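Long-range contacts in protection of telomeres protein 1 (Schizosaccharomyces pombe, PDB 1QZG), which binds the G-rich telomeric single strand, protecting the 3' overhang of chromosome ends and regulating telomerase and telomere length: residues Q36-K41 with D119-L124; T43-F48 with I112-Y117. One frame throughout, in Å; residues are numbered along the deposited sequence.

Contact 1 of 2, residues Q36-K41 with D119-L124; sequences QELQKK and DRTQGL. With TMP (thymidine-5'-phosphate), chain E; nucleotides of chain A.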
loop_
_atom_site.group_PDB
_atom_site.type_symbol
_atom_site.label_atom_id
_atom_site.label_comp_id
_atom_site.label_asym_id
_atom_site.label_seq_id
_atom_site.Cartn_x
_atom_site.Cartn_y
_atom_site.Cartn_z
ATOM N N GLN C 36 -5.429 -11.146 1.495
ATOM C CA GLN C 36 -4.576 -12.213 2.007
ATOM C C GLN C 36 -5.198 -13.589 1.817
ATOM O O GLN C 36 -4.524 -14.604 1.997
ATOM C CB GLN C 36 -4.258 -11.975 3.484
ATOM C CG GLN C 36 -3.350 -10.777 3.708
ATOM C CD GLN C 36 -3.139 -10.465 5.170
ATOM O OE1 GLN C 36 -4.094 -10.236 5.907
ATOM N NE2 GLN C 36 -1.883 -10.449 5.599
ATOM N N GLU C 37 -6.480 -13.623 1.460
ATOM C CA GLU C 37 -7.170 -14.890 1.229
ATOM C C GLU C 37 -6.478 -15.632 0.094
ATOM O O GLU C 37 -6.143 -15.033 -0.932
ATOM C CB GLU C 37 -8.636 -14.647 0.851
ATOM C CG GLU C 37 -9.534 -14.227 2.008
ATOM C CD GLU C 37 -10.951 -13.892 1.562
ATOM O OE1 GLU C 37 -11.238 -13.977 0.345
ATOM O OE2 GLU C 37 -11.782 -13.540 2.429
ATOM N N LEU C 38 -6.251 -16.929 0.276
ATOM C CA LEU C 38 -5.599 -17.718 -0.760
ATOM C C LEU C 38 -6.549 -17.916 -1.927
ATOM O O LEU C 38 -7.694 -18.330 -1.745
ATOM C CB LEU C 38 -5.164 -19.079 -0.217
ATOM C CG LEU C 38 -3.977 -19.099 0.749
ATOM C CD1 LEU C 38 -3.781 -20.513 1.242
ATOM C CD2 LEU C 38 -2.711 -18.596 0.061
ATOM N N GLN C 39 -6.065 -17.611 -3.125
ATOM C CA GLN C 39 -6.862 -17.752 -4.333
ATOM C C GLN C 39 -6.162 -18.658 -5.333
ATOM O O GLN C 39 -4.933 -18.691 -5.400
ATOM C CB GLN C 39 -7.102 -16.384 -4.965
ATOM C CG GLN C 39 -7.966 -15.456 -4.127
ATOM C CD GLN C 39 -9.379 -15.978 -3.956
ATOM O OE1 GLN C 39 -9.990 -16.461 -4.910
ATOM N NE2 GLN C 39 -9.912 -15.873 -2.743
ATOM N N LYS C 40 -6.946 -19.390 -6.115
ATOM C CA LYS C 40 -6.366 -20.284 -7.101
ATOM C C LYS C 40 -5.907 -19.473 -8.315
ATOM O O LYS C 40 -4.846 -19.733 -8.874
ATOM C CB LYS C 40 -7.383 -21.355 -7.518
ATOM C CG LYS C 40 -6.728 -22.642 -8.006
ATOM C CD LYS C 40 -7.739 -23.706 -8.413
ATOM C CE LYS C 40 -7.019 -24.920 -8.994
ATOM N NZ LYS C 40 -7.946 -25.986 -9.472
ATOM N N LYS C 41 -6.700 -18.480 -8.706
ATOM C CA LYS C 41 -6.354 -17.642 -9.850
ATOM C C LYS C 41 -5.975 -16.207 -9.482
ATOM O O LYS C 41 -6.639 -15.563 -8.669
ATOM C CB LYS C 41 -7.506 -17.628 -10.860
ATOM C CG LYS C 41 -7.726 -18.978 -11.534
ATOM C CD LYS C 41 -8.746 -18.914 -12.663
ATOM C CE LYS C 41 -8.836 -20.264 -13.368
ATOM N NZ LYS C 41 -9.767 -20.261 -14.536
ATOM N N ASP C 119 2.485 -20.866 -0.129
ATOM C CA ASP C 119 1.311 -20.880 0.743
ATOM C C ASP C 119 0.933 -19.543 1.384
ATOM O O ASP C 119 0.469 -19.498 2.521
ATOM C CB ASP C 119 1.502 -21.929 1.842
ATOM C CG ASP C 119 0.231 -22.195 2.611
ATOM O OD1 ASP C 119 -0.813 -22.419 1.961
ATOM O OD2 ASP C 119 0.277 -22.188 3.858
ATOM N N ARG C 120 1.123 -18.453 0.653
ATOM C CA ARG C 120 0.776 -17.132 1.157
ATOM C C ARG C 120 0.460 -16.269 -0.057
ATOM O O ARG C 120 1.074 -16.440 -1.109
ATOM C CB ARG C 120 1.883 -16.597 2.067
ATOM C CG ARG C 120 2.160 -17.465 3.284
ATOM C CD ARG C 120 3.087 -16.763 4.264
ATOM N NE ARG C 120 3.363 -17.584 5.439
ATOM C CZ ARG C 120 4.143 -17.207 6.447
ATOM N NH1 ARG C 120 4.726 -16.016 6.424
ATOM N NH2 ARG C 120 4.337 -18.020 7.475
ATOM N N THR C 121 -0.470 -15.334 0.083
ATOM C CA THR C 121 -0.777 -14.464 -1.040
ATOM C C THR C 121 0.278 -13.367 -1.037
ATOM O O THR C 121 0.659 -12.858 0.011
ATOM C CB THR C 121 -2.175 -13.859 -0.929
ATOM O OG1 THR C 121 -3.144 -14.907 -1.043
ATOM C CG2 THR C 121 -2.406 -12.832 -2.049
ATOM N N GLN C 122 0.744 -13.017 -2.223
ATOM C CA GLN C 122 1.787 -12.029 -2.384
ATOM C C GLN C 122 1.357 -11.066 -3.483
ATOM O O GLN C 122 0.652 -11.454 -4.414
ATOM C CB GLN C 122 3.062 -12.779 -2.775
ATOM C CG GLN C 122 4.309 -11.967 -3.009
ATOM C CD GLN C 122 5.380 -12.797 -3.706
ATOM O OE1 GLN C 122 5.209 -13.214 -4.855
ATOM N NE2 GLN C 122 6.482 -13.048 -3.011
ATOM N N GLY C 123 1.760 -9.810 -3.366
ATOM C CA GLY C 123 1.414 -8.842 -4.388
ATOM C C GLY C 123 2.614 -8.609 -5.283
ATOM O O GLY C 123 3.743 -8.528 -4.807
ATOM N N LEU C 124 2.332 -8.498 -6.567
ATOM C CA LEU C 124 3.337 -8.259 -7.620
ATOM C C LEU C 124 2.816 -7.128 -8.466
ATOM O O LEU C 124 1.757 -7.273 -9.077
ATOM C CB LEU C 124 3.533 -9.510 -8.533
ATOM C CG LEU C 124 4.708 -10.464 -8.240
ATOM C CD1 LEU C 124 5.026 -10.487 -6.753
ATOM C CD2 LEU C 124 4.410 -11.869 -8.758
HETATM C "C1'" TMP E . 12.555 -14.486 -1.751
HETATM N N1 TMP E . 11.521 -14.684 -2.770
HETATM C C2 TMP E . 10.356 -13.958 -2.701
HETATM O O2 TMP E . 10.128 -13.143 -1.822
HETATM N N3 TMP E . 9.460 -14.223 -3.707
HETATM C C4 TMP E . 9.611 -15.120 -4.750
HETATM O O4 TMP E . 8.707 -15.266 -5.569
HETATM C C5 TMP E . 10.865 -15.837 -4.766
HETATM C C5M TMP E . 11.132 -16.814 -5.868
HETATM C C6 TMP E . 11.740 -15.586 -3.786
ATOM P P DG A 2 3.318 -16.504 -15.401
ATOM O OP1 DG A 2 3.715 -17.737 -16.122
ATOM O OP2 DG A 2 1.927 -16.358 -14.891
ATOM O "O5'" DG A 2 4.330 -16.290 -14.193
ATOM C "C5'" DG A 2 5.698 -16.014 -14.471
ATOM C "C4'" DG A 2 6.281 -15.081 -13.434
ATOM O "O4'" DG A 2 5.642 -13.781 -13.480
ATOM C "C3'" DG A 2 6.177 -15.564 -11.991
ATOM O "O3'" DG A 2 7.453 -15.393 -11.364
ATOM C "C2'" DG A 2 5.113 -14.658 -11.384
ATOM C "C1'" DG A 2 5.298 -13.371 -12.170
ATOM N N9 DG A 2 4.138 -12.484 -12.273
ATOM C C8 DG A 2 2.826 -12.844 -12.473
ATOM N N7 DG A 2 2.023 -11.818 -12.560
ATOM C C5 DG A 2 2.852 -10.712 -12.401
ATOM C C6 DG A 2 2.547 -9.322 -12.411
ATOM O O6 DG A 2 1.457 -8.770 -12.602
ATOM N N1 DG A 2 3.680 -8.549 -12.183
ATOM C C2 DG A 2 4.945 -9.043 -11.990
ATOM N N2 DG A 2 5.903 -8.129 -11.762
ATOM N N3 DG A 2 5.247 -10.332 -12.012
ATOM C C4 DG A 2 4.156 -11.104 -12.212
HETATM O O HOH W 1 -1.589 -14.798 2.544
HETATM O O HOH W 2 -3.423 -16.520 -3.549
#
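Leu38 reaches Asp119 with one methyl: CD1 sits 3.6 Å from the carboxylate oxygen OD1, the two side chains crossing at about a right angle. Asp119 lies in the tight turn between strands 112-117 and 120-126, and its side chain starts away from the loop but ends closer to it. At Arg120 the backbone N passes near the other methyl of Leu38, CD2.

Thr121 is the centre of the contact. Its OG1 is 3.0 Å from Glu37 O and can donate there, although its single proton has another acceptor within reach. With chi1 at -66°, OG1 stands opposite its own carbonyl carbon and faces the 36-39 loop. Two waters fill in on either side of that bond: one receives the proton of Thr121 N (2.8 Å) and donates to Gln36 O (3.0 Å), the other takes the Gln39 N proton (2.9 Å) and meets Thr121 OG1 (3.0 Å).

This N-terminal, DNA-binding part of Pot1 is an OB fold. Here the loop between helix 32-35 and strand 43-59 flanks the start of strand 120-126, which pairs in parallel with strand 85-91.

Gln122 and Leu124 point to the side of the strand away from the loop, where the ligand and DNA lie. The extended Gln122 brings NE2 into close approach to N3 of the bound thymidine phosphate (3.3 Å), and its OE1 accepts a hydrogen bond from Arg115. Gly123 bonds through its backbone to strand 85-91. Leu124 lies over the face of the guanine of DG2 of chain A, CD2 3.5 Å from C4.

Contact 2 of 2, residues T43-F48 with I112-Y117; sequences TIVNLF and ITLRSY. With TMP (thymidine-5'-phosphate), chain E; nucleotides of chain A.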
loop_
_atom_site.group_PDB
_atom_site.type_symbol
_atom_site.label_atom_id
_atom_site.label_comp_id
_atom_site.label_asym_id
_atom_site.label_seq_id
_atom_site.Cartn_x
_atom_site.Cartn_y
_atom_site.Cartn_z
ATOM N N THR C 43 -5.454 -12.199 -9.504
ATOM C CA THR C 43 -6.367 -11.090 -9.768
ATOM C C THR C 43 -5.571 -9.781 -9.664
ATOM O O THR C 43 -4.494 -9.757 -9.069
ATOM C CB THR C 43 -7.551 -11.057 -8.746
ATOM O OG1 THR C 43 -7.042 -10.949 -7.410
ATOM C CG2 THR C 43 -8.399 -12.325 -8.853
ATOM N N ILE C 44 -6.088 -8.709 -10.259
ATOM C CA ILE C 44 -5.436 -7.406 -10.207
ATOM C C ILE C 44 -6.288 -6.507 -9.316
ATOM O O ILE C 44 -7.497 -6.395 -9.509
ATOM C CB ILE C 44 -5.324 -6.763 -11.606
ATOM C CG1 ILE C 44 -4.614 -7.715 -12.572
ATOM C CG2 ILE C 44 -4.543 -5.459 -11.515
ATOM C CD1 ILE C 44 -4.658 -7.248 -14.025
ATOM N N VAL C 45 -5.658 -5.858 -8.345
ATOM C CA VAL C 45 -6.398 -5.011 -7.416
ATOM C C VAL C 45 -5.727 -3.681 -7.129
ATOM O O VAL C 45 -4.610 -3.413 -7.582
ATOM C CB VAL C 45 -6.564 -5.716 -6.050
ATOM C CG1 VAL C 45 -7.180 -7.088 -6.237
ATOM C CG2 VAL C 45 -5.195 -5.834 -5.355
ATOM N N ASN C 46 -6.438 -2.857 -6.367
ATOM C CA ASN C 46 -5.936 -1.570 -5.910
ATOM C C ASN C 46 -5.918 -1.726 -4.399
ATOM O O ASN C 46 -6.822 -2.334 -3.827
ATOM C CB ASN C 46 -6.871 -0.429 -6.312
ATOM C CG ASN C 46 -6.989 -0.292 -7.800
ATOM O OD1 ASN C 46 -5.981 -0.320 -8.519
ATOM N ND2 ASN C 46 -8.215 -0.153 -8.286
ATOM N N LEU C 47 -4.892 -1.181 -3.759
ATOM C CA LEU C 47 -4.748 -1.290 -2.321
ATOM C C LEU C 47 -4.480 0.068 -1.699
ATOM O O LEU C 47 -3.996 0.991 -2.356
ATOM C CB LEU C 47 -3.605 -2.255 -1.993
ATOM C CG LEU C 47 -3.776 -3.645 -2.623
ATOM C CD1 LEU C 47 -2.477 -4.422 -2.546
ATOM C CD2 LEU C 47 -4.911 -4.394 -1.918
ATOM N N PHE C 48 -4.804 0.175 -0.421
ATOM C CA PHE C 48 -4.628 1.410 0.320
ATOM C C PHE C 48 -4.404 0.969 1.751
ATOM O O PHE C 48 -5.327 0.490 2.418
ATOM C CB PHE C 48 -5.900 2.258 0.201
ATOM C CG PHE C 48 -5.681 3.736 0.405
ATOM C CD1 PHE C 48 -6.583 4.652 -0.130
ATOM C CD2 PHE C 48 -4.594 4.211 1.136
ATOM C CE1 PHE C 48 -6.408 6.022 0.061
ATOM C CE2 PHE C 48 -4.411 5.578 1.333
ATOM C CZ PHE C 48 -5.323 6.486 0.792
ATOM N N ILE C 112 -2.089 -3.949 -8.779
ATOM C CA ILE C 112 -1.206 -4.910 -8.151
ATOM C C ILE C 112 -1.788 -6.303 -8.361
ATOM O O ILE C 112 -2.955 -6.540 -8.072
ATOM C CB ILE C 112 -1.095 -4.664 -6.637
ATOM C CG1 ILE C 112 -0.614 -3.234 -6.372
ATOM C CG2 ILE C 112 -0.169 -5.677 -6.024
ATOM C CD1 ILE C 112 0.801 -2.947 -6.913
ATOM N N THR C 113 -0.982 -7.212 -8.887
ATOM C CA THR C 113 -1.414 -8.589 -9.089
ATOM C C THR C 113 -1.300 -9.349 -7.765
ATOM O O THR C 113 -0.290 -9.252 -7.070
ATOM C CB THR C 113 -0.527 -9.322 -10.116
ATOM O OG1 THR C 113 -0.809 -8.838 -11.432
ATOM C CG2 THR C 113 -0.794 -10.840 -10.070
ATOM N N LEU C 114 -2.341 -10.096 -7.415
ATOM C CA LEU C 114 -2.332 -10.900 -6.203
ATOM C C LEU C 114 -2.150 -12.340 -6.670
ATOM O O LEU C 114 -2.874 -12.803 -7.559
ATOM C CB LEU C 114 -3.666 -10.765 -5.460
ATOM C CG LEU C 114 -3.805 -9.897 -4.205
ATOM C CD1 LEU C 114 -2.999 -8.612 -4.306
ATOM C CD2 LEU C 114 -5.295 -9.617 -3.983
ATOM N N ARG C 115 -1.179 -13.040 -6.094
ATOM C CA ARG C 115 -0.940 -14.428 -6.470
ATOM C C ARG C 115 -0.408 -15.226 -5.291
ATOM O O ARG C 115 0.040 -14.656 -4.297
ATOM C CB ARG C 115 0.050 -14.515 -7.637
ATOM C CG ARG C 115 1.435 -14.051 -7.280
ATOM C CD ARG C 115 2.505 -15.037 -7.743
ATOM N NE ARG C 115 3.781 -14.764 -7.080
ATOM C CZ ARG C 115 4.906 -15.433 -7.306
ATOM N NH1 ARG C 115 4.927 -16.427 -8.182
ATOM N NH2 ARG C 115 6.012 -15.107 -6.651
ATOM N N SER C 116 -0.456 -16.549 -5.417
ATOM C CA SER C 116 0.012 -17.447 -4.373
ATOM C C SER C 116 1.494 -17.786 -4.503
ATOM O O SER C 116 2.021 -17.954 -5.605
ATOM C CB SER C 116 -0.792 -18.748 -4.401
ATOM O OG SER C 116 -2.171 -18.496 -4.212
ATOM N N TYR C 117 2.165 -17.871 -3.363
ATOM C CA TYR C 117 3.574 -18.228 -3.324
ATOM C C TYR C 117 3.874 -18.801 -1.951
ATOM O O TYR C 117 3.536 -18.200 -0.929
ATOM C CB TYR C 117 4.468 -17.018 -3.571
ATOM C CG TYR C 117 5.940 -17.355 -3.487
ATOM C CD1 TYR C 117 6.718 -16.888 -2.431
ATOM C CD2 TYR C 117 6.540 -18.208 -4.425
ATOM C CE1 TYR C 117 8.052 -17.266 -2.301
ATOM C CE2 TYR C 117 7.871 -18.579 -4.309
ATOM C CZ TYR C 117 8.620 -18.111 -3.240
ATOM O OH TYR C 117 9.935 -18.511 -3.104
HETATM C "C1'" TMP E . 12.555 -14.486 -1.751
HETATM N N1 TMP E . 11.521 -14.684 -2.770
HETATM C C2 TMP E . 10.356 -13.958 -2.701
HETATM O O2 TMP E . 10.128 -13.143 -1.822
HETATM N N3 TMP E . 9.460 -14.223 -3.707
HETATM C C4 TMP E . 9.611 -15.120 -4.750
HETATM O O4 TMP E . 8.707 -15.266 -5.569
HETATM C C5 TMP E . 10.865 -15.837 -4.766
HETATM C C5M TMP E . 11.132 -16.814 -5.868
HETATM C C6 TMP E . 11.740 -15.586 -3.786
ATOM P P DG A 2 3.318 -16.504 -15.401
ATOM O OP1 DG A 2 3.715 -17.737 -16.122
ATOM O OP2 DG A 2 1.927 -16.358 -14.891
ATOM O "O5'" DG A 2 4.330 -16.290 -14.193
ATOM C "C5'" DG A 2 5.698 -16.014 -14.471
ATOM C "C4'" DG A 2 6.281 -15.081 -13.434
ATOM O "O4'" DG A 2 5.642 -13.781 -13.480
ATOM C "C3'" DG A 2 6.177 -15.564 -11.991
ATOM O "O3'" DG A 2 7.453 -15.393 -11.364
ATOM C "C2'" DG A 2 5.113 -14.658 -11.384
ATOM C "C1'" DG A 2 5.298 -13.371 -12.170
ATOM N N9 DG A 2 4.138 -12.484 -12.273
ATOM C C8 DG A 2 2.826 -12.844 -12.473
ATOM N N7 DG A 2 2.023 -11.818 -12.560
ATOM C C5 DG A 2 2.852 -10.712 -12.401
ATOM C C6 DG A 2 2.547 -9.322 -12.411
ATOM O O6 DG A 2 1.457 -8.770 -12.602
ATOM N N1 DG A 2 3.680 -8.549 -12.183
ATOM C C2 DG A 2 4.945 -9.043 -11.990
ATOM N N2 DG A 2 5.903 -8.129 -11.762
ATOM N N3 DG A 2 5.247 -10.332 -12.012
ATOM C C4 DG A 2 4.156 -11.104 -12.212
#
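Val45 and Leu114 meet at about a right angle, Val45 CG2 against Leu114 CD1 at 3.7 Å, on the sheet face they share with Thr43 and Ile112. Thr43 OG1 brushes Leu114 CB there; Ile44 and Thr113 occupy the other face. Four backbone bonds join Thr43 with Leu114 and Val45 with Ile112, the straightest from Leu114 N to Thr43 O (2.7 Å, 168°). The two short segments' axes lie at 125°; direct pairing covers Thr43 to Val45, and Leu47 already bonds to Leu109 of strand 106-109, a curl that fits an OB barrel.

Thr113 OG1 donates to O6 of DG2 of chain A at 2.6 Å. Arg115, bent at chi2 (132°), reaches O4 of the bound thymidine phosphate with NH2 at 2.9 Å, a weak bond near the guanidinium plane; C2' of DG2 lies over one guanidinium face. Thymine and Tyr117 ring are near-parallel and offset, O4 over the ring centre, C4 and C5 near CZ. With an alanine in place of Tyr117, the thymine would probably lose the face under C4 and O4, be held at its edges alone and tilt more freely. Hydroxyl and guanidinium donors both meet base carbonyl oxygens, consistent with base recognition.

How the contacts relate
Both contacts belong to one OB domain, and each has one segment on the hairpin of strands 112-117 and 120-126, contact 2 nested in the chain loop that contact 1 closes. Contact 1 lies on the surface, its centre about 16 Å from the chain's centre, and joins a loop to a strand through a hydroxyl, waters and one leucine. Contact 2 is partly buried, its centre about 11 Å from the chain's centre, and pairs two strands by direct backbone bonds with apolar packing on one face. Leu124 O and Thr113 N, 2.7 Å apart, probably form a backbone hydrogen bond that zips the hairpin, and both contacts supply residues to the thymidine phosphate pocket, which His88 helps complete.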